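Local coordinates for tail spike protein (Acinetobacter phage vB_AbaP_AS12, PDB 6EU4) that probably recognises, and perhaps degrades, the capsular polysaccharide of Acinetobacter baumannii as the trimeric, beta-helical tailspike of the phage, at residues Leu27-Ala32 and Ile77-Val81; Asp34-Val40 and Gly59-Ala65; Lys41-Gln45 and Glu92-Lys97. All blocks are in the same frame, centred on the assembly; numbering follows the deposited sequence.

Contact 1 of 3, residues Leu27-Ala32 and Ile77-Val81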
loop_
_atom_site.group_PDB
_atom_site.type_symbol
_atom_site.label_atom_id
_atom_site.label_comp_id
_atom_site.label_asym_id
_atom_site.label_seq_id
_atom_site.Cartn_x
_atom_site.Cartn_y
_atom_site.Cartn_z
ATOM N N LEU A 27 -24.348 31.325 43.932
ATOM C CA LEU A 27 -25.711 31.056 43.487
ATOM C C LEU A 27 -26.601 30.607 44.643
ATOM O O LEU A 27 -27.759 31.032 44.736
ATOM C CB LEU A 27 -25.700 30.007 42.374
ATOM C CG LEU A 27 -25.044 30.437 41.053
ATOM C CD1 LEU A 27 -24.910 29.262 40.093
ATOM C CD2 LEU A 27 -25.820 31.564 40.385
ATOM N N GLU A 28 -26.078 29.768 45.545
ATOM C CA GLU A 28 -26.905 29.214 46.621
ATOM C C GLU A 28 -27.636 30.300 47.403
ATOM O O GLU A 28 -28.772 30.096 47.850
ATOM C CB GLU A 28 -26.055 28.381 47.583
ATOM C CG GLU A 28 -26.886 27.668 48.656
ATOM C CD GLU A 28 -26.045 27.026 49.744
ATOM O OE1 GLU A 28 -26.609 26.233 50.534
ATOM O OE2 GLU A 28 -24.830 27.316 49.820
ATOM N N SER A 29 -27.000 31.456 47.592
ATOM C CA SER A 29 -27.601 32.531 48.378
ATOM C C SER A 29 -28.072 33.666 47.477
ATOM O O SER A 29 -27.805 34.841 47.751
ATOM C CB SER A 29 -26.606 33.058 49.411
ATOM O OG SER A 29 -25.515 33.712 48.770
ATOM N N LEU A 30 -28.785 33.324 46.409
ATOM C CA LEU A 30 -29.261 34.293 45.428
ATOM C C LEU A 30 -30.787 34.257 45.431
ATOM O O LEU A 30 -31.384 33.262 45.008
ATOM C CB LEU A 30 -28.681 33.961 44.052
ATOM C CG LEU A 30 -28.893 34.928 42.883
ATOM C CD1 LEU A 30 -28.443 36.321 43.242
ATOM C CD2 LEU A 30 -28.136 34.442 41.647
ATOM N N THR A 31 -31.424 35.323 45.924
ATOM C CA THR A 31 -32.880 35.409 45.859
ATOM C C THR A 31 -33.291 35.703 44.423
ATOM O O THR A 31 -32.947 36.757 43.877
ATOM C CB THR A 31 -33.424 36.490 46.795
ATOM O OG1 THR A 31 -32.992 37.788 46.362
ATOM C CG2 THR A 31 -32.976 36.258 48.224
ATOM N N ALA A 32 -34.021 34.773 43.808
ATOM C CA ALA A 32 -34.317 34.867 42.388
ATOM C C ALA A 32 -35.717 34.353 42.097
ATOM O O ALA A 32 -36.197 33.410 42.730
ATOM C CB ALA A 32 -33.297 34.079 41.559
ATOM N N ILE A 77 -27.093 24.092 39.424
ATOM C CA ILE A 77 -26.525 24.433 40.723
ATOM C C ILE A 77 -27.593 25.223 41.470
ATOM O O ILE A 77 -27.849 26.396 41.170
ATOM C CB ILE A 77 -25.207 25.207 40.597
ATOM C CG1 ILE A 77 -24.170 24.314 39.880
ATOM C CG2 ILE A 77 -24.713 25.655 41.985
ATOM C CD1 ILE A 77 -22.835 24.999 39.526
ATOM N N ASN A 78 -28.244 24.557 42.422
ATOM C CA ASN A 78 -29.359 25.128 43.182
ATOM C C ASN A 78 -30.427 25.709 42.255
ATOM O O ASN A 78 -30.977 26.788 42.495
ATOM C CB ASN A 78 -28.863 26.187 44.170
ATOM C CG ASN A 78 -27.698 25.700 45.013
ATOM O OD1 ASN A 78 -26.622 26.302 45.002
ATOM N ND2 ASN A 78 -27.897 24.600 45.731
ATOM N N GLY A 79 -30.735 24.972 41.187
ATOM C CA GLY A 79 -31.749 25.379 40.240
ATOM C C GLY A 79 -31.246 26.228 39.092
ATOM O O GLY A 79 -31.993 26.439 38.130
ATOM N N TRP A 80 -30.013 26.727 39.166
ATOM C CA TRP A 80 -29.450 27.586 38.130
ATOM C C TRP A 80 -28.842 26.708 37.041
ATOM O O TRP A 80 -27.805 26.063 37.249
ATOM C CB TRP A 80 -28.419 28.535 38.732
ATOM C CG TRP A 80 -29.043 29.586 39.592
ATOM C CD1 TRP A 80 -29.280 29.512 40.933
ATOM C CD2 TRP A 80 -29.520 30.869 39.170
ATOM N NE1 TRP A 80 -29.872 30.667 41.372
ATOM C CE2 TRP A 80 -30.025 31.522 40.312
ATOM C CE3 TRP A 80 -29.561 31.533 37.941
ATOM C CZ2 TRP A 80 -30.587 32.796 40.260
ATOM C CZ3 TRP A 80 -30.114 32.813 37.892
ATOM C CH2 TRP A 80 -30.611 33.429 39.048
ATOM N N VAL A 81 -29.476 26.701 35.874
ATOM C CA VAL A 81 -29.095 25.803 34.786
ATOM C C VAL A 81 -28.104 26.493 33.860
ATOM O O VAL A 81 -28.319 27.631 33.424
ATOM C CB VAL A 81 -30.339 25.329 34.017
ATOM C CG1 VAL A 81 -29.947 24.461 32.833
ATOM C CG2 VAL A 81 -31.243 24.549 34.956
HETATM O O HOH W 1 -30.557 30.713 44.376
#

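Contact 2 of 3, residues Asp34-Val40 and Gly59-Ala65. With ZN (zinc ion), chain D.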
loop_
_atom_site.group_PDB
_atom_site.type_symbol
_atom_site.label_atom_id
_atom_site.label_comp_id
_atom_site.label_asym_id
_atom_site.label_seq_id
_atom_site.Cartn_x
_atom_site.Cartn_y
_atom_site.Cartn_z
ATOM N N ASP A 34 -38.389 32.626 39.303
ATOM C CA ASP A 34 -38.332 31.633 38.238
ATOM C C ASP A 34 -38.019 32.315 36.910
ATOM O O ASP A 34 -38.648 33.314 36.550
ATOM C CB ASP A 34 -39.673 30.892 38.160
ATOM C CG ASP A 34 -39.583 29.584 37.399
ATOM O OD1 ASP A 34 -38.477 29.025 37.279
ATOM O OD2 ASP A 34 -40.634 29.110 36.922
ATOM N N GLY A 35 -37.017 31.796 36.199
ATOM C CA GLY A 35 -36.655 32.316 34.894
ATOM C C GLY A 35 -35.641 33.446 34.882
ATOM O O GLY A 35 -35.324 33.952 33.798
HETATM N N MSE A 36 -35.141 33.868 36.040
HETATM C CA MSE A 36 -34.103 34.893 36.129
HETATM C C MSE A 36 -32.828 34.445 35.402
HETATM O O MSE A 36 -32.502 33.261 35.396
HETATM C CB MSE A 36 -33.814 35.188 37.610
HETATM C CG MSE A 36 -32.752 36.249 37.895
HETATM SE SE MSE A 36 -32.700 36.750 39.804
HETATM C CE MSE A 36 -34.401 37.693 39.912
ATOM N N VAL A 37 -32.097 35.388 34.802
ATOM C CA VAL A 37 -30.849 35.094 34.096
ATOM C C VAL A 37 -29.698 35.764 34.833
ATOM O O VAL A 37 -29.757 36.963 35.136
ATOM C CB VAL A 37 -30.883 35.568 32.632
ATOM C CG1 VAL A 37 -29.584 35.181 31.919
ATOM C CG2 VAL A 37 -32.099 35.012 31.896
ATOM N N ALA A 38 -28.647 34.991 35.102
ATOM C CA ALA A 38 -27.427 35.480 35.717
ATOM C C ALA A 38 -26.236 35.169 34.820
ATOM O O ALA A 38 -26.247 34.194 34.062
ATOM C CB ALA A 38 -27.203 34.843 37.094
ATOM N N TYR A 39 -25.210 36.005 34.917
ATOM C CA TYR A 39 -23.916 35.761 34.294
ATOM C C TYR A 39 -22.902 35.492 35.395
ATOM O O TYR A 39 -22.653 36.365 36.229
ATOM C CB TYR A 39 -23.472 36.947 33.440
ATOM C CG TYR A 39 -22.147 36.708 32.752
ATOM C CD1 TYR A 39 -22.079 35.965 31.583
ATOM C CD2 TYR A 39 -20.966 37.210 33.280
ATOM C CE1 TYR A 39 -20.865 35.730 30.950
ATOM C CE2 TYR A 39 -19.758 36.991 32.658
ATOM C CZ TYR A 39 -19.710 36.250 31.494
ATOM O OH TYR A 39 -18.503 36.029 30.882
ATOM N N VAL A 40 -22.321 34.292 35.396
ATOM C CA VAL A 40 -21.317 33.915 36.383
ATOM C C VAL A 40 -19.935 34.195 35.804
ATOM O O VAL A 40 -19.592 33.700 34.723
ATOM C CB VAL A 40 -21.462 32.437 36.785
ATOM C CG1 VAL A 40 -20.389 32.047 37.804
ATOM C CG2 VAL A 40 -22.853 32.164 37.362
ATOM N N GLY A 59 -20.296 31.509 32.916
ATOM C CA GLY A 59 -21.259 31.513 31.836
ATOM C C GLY A 59 -22.635 31.881 32.335
ATOM O O GLY A 59 -22.868 32.060 33.530
ATOM N N HIS A 60 -23.561 32.006 31.384
ATOM C CA HIS A 60 -24.930 32.376 31.721
ATOM C C HIS A 60 -25.649 31.206 32.376
ATOM O O HIS A 60 -25.426 30.038 32.026
ATOM C CB HIS A 60 -25.703 32.814 30.474
ATOM C CG HIS A 60 -25.149 34.037 29.810
ATOM N ND1 HIS A 60 -24.127 33.979 28.889
ATOM C CD2 HIS A 60 -25.474 35.346 29.931
ATOM C CE1 HIS A 60 -23.844 35.200 28.471
ATOM N NE2 HIS A 60 -24.650 36.047 29.084
ATOM N N ARG A 61 -26.504 31.525 33.341
ATOM C CA ARG A 61 -27.382 30.546 33.964
ATOM C C ARG A 61 -28.789 31.105 34.051
ATOM O O ARG A 61 -28.991 32.321 34.151
ATOM C CB ARG A 61 -26.884 30.153 35.352
ATOM C CG ARG A 61 -25.543 29.442 35.290
ATOM C CD ARG A 61 -25.224 28.656 36.529
ATOM N NE ARG A 61 -23.998 27.879 36.329
ATOM C CZ ARG A 61 -23.916 26.555 36.343
ATOM N NH1 ARG A 61 -24.981 25.798 36.551
ATOM N NH2 ARG A 61 -22.747 25.977 36.151
ATOM N N ILE A 62 -29.761 30.203 34.000
ATOM C CA ILE A 62 -31.170 30.554 34.119
ATOM C C ILE A 62 -31.753 29.779 35.286
ATOM O O ILE A 62 -31.601 28.554 35.365
ATOM C CB ILE A 62 -31.947 30.251 32.827
ATOM C CG1 ILE A 62 -31.331 31.012 31.652
ATOM C CG2 ILE A 62 -33.418 30.620 33.008
ATOM C CD1 ILE A 62 -31.936 30.659 30.292
ATOM N N TYR A 63 -32.438 30.484 36.174
ATOM C CA TYR A 63 -33.006 29.853 37.356
ATOM C C TYR A 63 -34.263 29.066 36.998
ATOM O O TYR A 63 -35.189 29.601 36.382
ATOM C CB TYR A 63 -33.317 30.912 38.409
ATOM C CG TYR A 63 -33.806 30.319 39.703
ATOM C CD1 TYR A 63 -33.019 29.418 40.406
ATOM C CD2 TYR A 63 -35.053 30.654 40.220
ATOM C CE1 TYR A 63 -33.456 28.865 41.590
ATOM C CE2 TYR A 63 -35.497 30.106 41.407
ATOM C CZ TYR A 63 -34.691 29.214 42.086
ATOM O OH TYR A 63 -35.115 28.657 43.259
ATOM N N VAL A 64 -34.278 27.785 37.359
ATOM C CA VAL A 64 -35.428 26.904 37.160
ATOM C C VAL A 64 -35.945 26.533 38.549
ATOM O O VAL A 64 -35.432 25.604 39.185
ATOM C CB VAL A 64 -35.066 25.657 36.348
ATOM C CG1 VAL A 64 -36.286 24.769 36.160
ATOM C CG2 VAL A 64 -34.474 26.045 35.003
ATOM N N ALA A 65 -36.985 27.244 39.003
ATOM C CA ALA A 65 -37.425 27.142 40.396
ATOM C C ALA A 65 -37.785 25.713 40.784
ATOM O O ALA A 65 -37.543 25.292 41.922
ATOM C CB ALA A 65 -38.618 28.062 40.642
HETATM ZN ZN ZN D . -24.144 37.681 28.021
HETATM O O HOH W 2 -25.210 39.241 29.261
#

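Contact 3 of 3, residues Lys41-Gln45 and Glu92-Lys97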
loop_
_atom_site.group_PDB
_atom_site.type_symbol
_atom_site.label_atom_id
_atom_site.label_comp_id
_atom_site.label_asym_id
_atom_site.label_seq_id
_atom_site.Cartn_x
_atom_site.Cartn_y
_atom_site.Cartn_z
ATOM N N LYS A 41 -19.135 34.981 36.532
ATOM C CA LYS A 41 -17.829 35.397 36.025
ATOM C C LYS A 41 -16.908 34.199 35.843
ATOM O O LYS A 41 -16.249 34.052 34.807
ATOM C CB LYS A 41 -17.190 36.406 36.976
ATOM C CG LYS A 41 -17.965 37.678 37.177
ATOM C CD LYS A 41 -17.193 38.600 38.112
ATOM C CE LYS A 41 -17.997 39.780 38.556
ATOM N NZ LYS A 41 -17.235 40.600 39.558
ATOM N N GLY A 42 -16.836 33.341 36.854
ATOM C CA GLY A 42 -16.014 32.149 36.784
ATOM C C GLY A 42 -16.508 31.152 37.800
ATOM O O GLY A 42 -17.233 31.505 38.733
ATOM N N TYR A 43 -16.147 29.884 37.591
ATOM C CA TYR A 43 -16.598 28.852 38.518
ATOM C C TYR A 43 -16.075 29.149 39.915
ATOM O O TYR A 43 -16.831 29.133 40.903
ATOM C CB TYR A 43 -16.140 27.463 38.040
ATOM C CG TYR A 43 -16.858 26.317 38.731
ATOM C CD1 TYR A 43 -16.508 25.929 40.012
ATOM C CD2 TYR A 43 -17.890 25.631 38.095
ATOM C CE1 TYR A 43 -17.153 24.887 40.652
ATOM C CE2 TYR A 43 -18.549 24.581 38.725
ATOM C CZ TYR A 43 -18.173 24.215 40.013
ATOM O OH TYR A 43 -18.798 23.180 40.663
ATOM N N TYR A 44 -14.783 29.453 40.006
ATOM C CA TYR A 44 -14.119 29.861 41.233
ATOM C C TYR A 44 -13.655 31.308 41.111
ATOM O O TYR A 44 -13.515 31.851 40.010
ATOM C CB TYR A 44 -12.903 28.972 41.522
ATOM C CG TYR A 44 -13.187 27.486 41.605
ATOM C CD1 TYR A 44 -13.863 26.956 42.693
ATOM C CD2 TYR A 44 -12.742 26.611 40.617
ATOM C CE1 TYR A 44 -14.116 25.607 42.792
ATOM C CE2 TYR A 44 -12.991 25.259 40.702
ATOM C CZ TYR A 44 -13.675 24.759 41.791
ATOM O OH TYR A 44 -13.913 23.411 41.894
ATOM N N GLN A 45 -13.387 31.926 42.255
ATOM C CA GLN A 45 -12.646 33.178 42.253
ATOM C C GLN A 45 -11.237 32.917 41.721
ATOM O O GLN A 45 -10.598 31.939 42.133
ATOM C CB GLN A 45 -12.573 33.768 43.659
ATOM C CG GLN A 45 -11.974 35.172 43.697
ATOM C CD GLN A 45 -12.056 35.808 45.063
ATOM O OE1 GLN A 45 -13.055 35.661 45.766
ATOM N NE2 GLN A 45 -11.004 36.528 45.449
ATOM N N GLU A 92 -13.600 22.935 33.275
ATOM C CA GLU A 92 -13.739 24.107 34.137
ATOM C C GLU A 92 -15.193 24.401 34.486
ATOM O O GLU A 92 -15.478 24.881 35.588
ATOM C CB GLU A 92 -13.137 25.357 33.459
ATOM C CG GLU A 92 -11.664 25.322 33.159
ATOM C CD GLU A 92 -11.360 24.705 31.786
ATOM O OE1 GLU A 92 -11.480 23.477 31.651
ATOM O OE2 GLU A 92 -11.004 25.454 30.854
ATOM N N HIS A 93 -16.124 24.144 33.559
ATOM C CA HIS A 93 -17.532 24.447 33.805
ATOM C C HIS A 93 -18.127 23.575 34.900
ATOM O O HIS A 93 -19.169 23.931 35.464
ATOM C CB HIS A 93 -18.340 24.290 32.516
ATOM C CG HIS A 93 -18.047 25.349 31.498
ATOM N ND1 HIS A 93 -17.322 25.106 30.352
ATOM C CD2 HIS A 93 -18.361 26.666 31.475
ATOM C CE1 HIS A 93 -17.216 26.226 29.657
ATOM N NE2 HIS A 93 -17.834 27.189 30.320
ATOM N N ALA A 94 -17.487 22.455 35.211
ATOM C CA ALA A 94 -17.928 21.560 36.268
ATOM C C ALA A 94 -17.048 21.667 37.506
ATOM O O ALA A 94 -17.240 20.903 38.459
ATOM C CB ALA A 94 -17.945 20.119 35.755
ATOM N N GLY A 95 -16.092 22.595 37.523
ATOM C CA GLY A 95 -15.254 22.816 38.689
ATOM C C GLY A 95 -13.825 22.321 38.588
ATOM O O GLY A 95 -13.127 22.285 39.617
ATOM N N ALA A 96 -13.366 21.931 37.402
ATOM C CA ALA A 96 -11.962 21.593 37.229
ATOM C C ALA A 96 -11.118 22.850 37.367
ATOM O O ALA A 96 -11.607 23.970 37.230
ATOM C CB ALA A 96 -11.706 20.964 35.859
ATOM N N LYS A 97 -9.835 22.657 37.635
ATOM C CA LYS A 97 -8.870 23.753 37.600
ATOM C C LYS A 97 -7.788 23.443 36.579
ATOM O O LYS A 97 -7.392 22.287 36.399
ATOM C CB LYS A 97 -8.249 24.010 38.986
ATOM C CG LYS A 97 -9.264 24.528 39.999
ATOM C CD LYS A 97 -8.607 25.036 41.279
ATOM C CE LYS A 97 -9.653 25.371 42.327
ATOM N NZ LYS A 97 -9.030 25.921 43.560
#

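Contact 1 of 3, residues Leu27-Ala32 and Ile77-Val81
W80 is the main bump of this interface: 105 Å² of its surface is covered by the 27-32 loop, out of 334 Å² buried on both sides together. The hollow that receives it is lined by L27, L30 and A32, whose CA-to-CB bonds all point toward the other segment, whereas S29 and T31 point away. L27 sets CD2 over one face of the indole, 3.9 Å from the centroid of the five-membered ring and 11° off its normal, a CH-pi contact. Its other methyl, CD1, reaches W80 CB at 3.8 Å and I77 CG2 at 4.1 Å. L30 CD2 and A32 CB each come within 3.3 Å of W80 CZ2, on the six-membered part of the indole. V21 of strand 19-21 and R61 of strand 59-63 also touch L27, while Y63 and M36 border the indole.

W80 is presented by a type I' turn, I77 to W80, whose ends are paired by I77 N to W80 O and W80 N to I77 O, both 3.0 Å. At its corner N78 (52/43) and G79 (90/-12) adopt positive phi, and a CB on G79 would strike the preceding carbonyl. N78 leans on the loop, with OD1 3.3 Å from E28 CA.

Direct hydrogen bonding between the segments is absent. Instead, water 1 accepts from W80 NE1 (3.1 Å) and donates to L27 O and L30 O (2.8 Å each). The join is therefore chiefly apolar, with the indole's one polar atom satisfied through a single bridging water.

Contact 2 of 3, residues Asp34-Val40 and Gly59-Ala65
The strongest polar interaction joins subunits, not the two segments: H60 NE2 binds ZN at 2.0 Å, alongside water 2 at 2.3 Å and H60 of each of the other two subunits. Next come seven hydrogen bonds between the segments. A38 and R61 form a hydrogen-bonded pair (A38 N to R61 O 2.9 Å, R61 N to A38 O 2.8 Å), as do V40 and G59 (V40 N to G59 O 3.0 Å, G59 N to V40 O 2.9 Å). V37-I62 and Y39-H60 are the intervening non-hydrogen-bonded pairs, with CA-H...O contacts such as H60 CA to A38 O at 3.2 Å. Beyond V37 the register slips: G35 N donates to Y63 O and Y63 N to M36 O, both 2.9 Å, so two residues face one. With G35 at 89/1, this is a G1 beta bulge. Past it, A65 N donates to D34 OD1 at 2.9 Å and 176°.

Packing follows the alternation. V37, Y39, H60 and I62 share one face, where V37 CG2 meets I62 CG1 at 4.1 Å and the Y39 edge points at the H60 face in an edge-to-face pair, centroids 5.0 Å apart and planes at 67°. H60 also stacks on Y39 of the second subunit. On the other face V40 CG2 approaches R61 CD at 4.3 Å, while the R61 guanidinium hydrogen-bonds to F74 O and W80 O.

Strand axes 4.6 Å apart at 151° describe a twisted antiparallel hairpin with a long connection, carrying a zinc site of three histidines and a water at the junction of the three subunits.

Contact 3 of 3, residues Lys41-Gln45 and Glu92-Lys97
Two consecutive tyrosines take different rotamers and converge on G95, Y43 reaching back to 92-94 and Y44 on to K97. Y43 is t (chi1 -165°), which lays its ring against the backbone of G95: G95 CA sits 3.4 Å from the Y43 ring centroid, 11° off the normal, a close CH-pi contact. At the ring edge, Y43 CE2 is 3.4 Å from H93 O, and the Y43 hydroxyl carries on to G73 O. Y44 is m (chi1 -56°), and this sends its OH to G95 O, to which it donates at 2.7 Å. G95 has no room for a side chain: an ideal CB would lie 3.1 Å from both Y43 CZ and Y44 OH, and at 106/11 it would also hit the preceding carbonyl.

E92 to A94 end a 3-10 segment begun earlier in the chain, and G95 N donates to E92 O at 3.1 Å. Residues 92-97 lie between strand 88-89, which pairs in parallel with strand 118-121, and helix 106-113, so the tyrosines join the N-terminal domain to the entry of the parallel beta-helix typical of phage tailspikes.

K97, m and then t throughout, crosses the Y44 face, placing CE 3.9 Å from the Y44 centroid and NZ 4.8 Å from it, 8° off the normal, in a cation-pi contact. E92 turns its carboxylate elsewhere, to Y125 and N122.

How the contacts relate
From the N terminus the chain lays down 27-32, 34-40 and 41-45 in close succession, and their partners follow in a different order. Contact 2 closes first, bringing 59-65 back after an 18-residue connection. Contact 1 closes outside it when 77-81 returns, so the smaller loop is enclosed by the larger. Contact 3, closed last by 92-97, crosses both. Contacts 1 and 2 have centres 8 Å apart and share a sheet, since strands 59-63 and 80-82 are neighbours, joined by a probable hydrogen bond from V81 N to I62 O at 2.9 Å. Contact 3, about 16 Å from either centre, touches contact 2 at R61 NH2 and H93 O, 4.2 Å apart; both reach the third subunit.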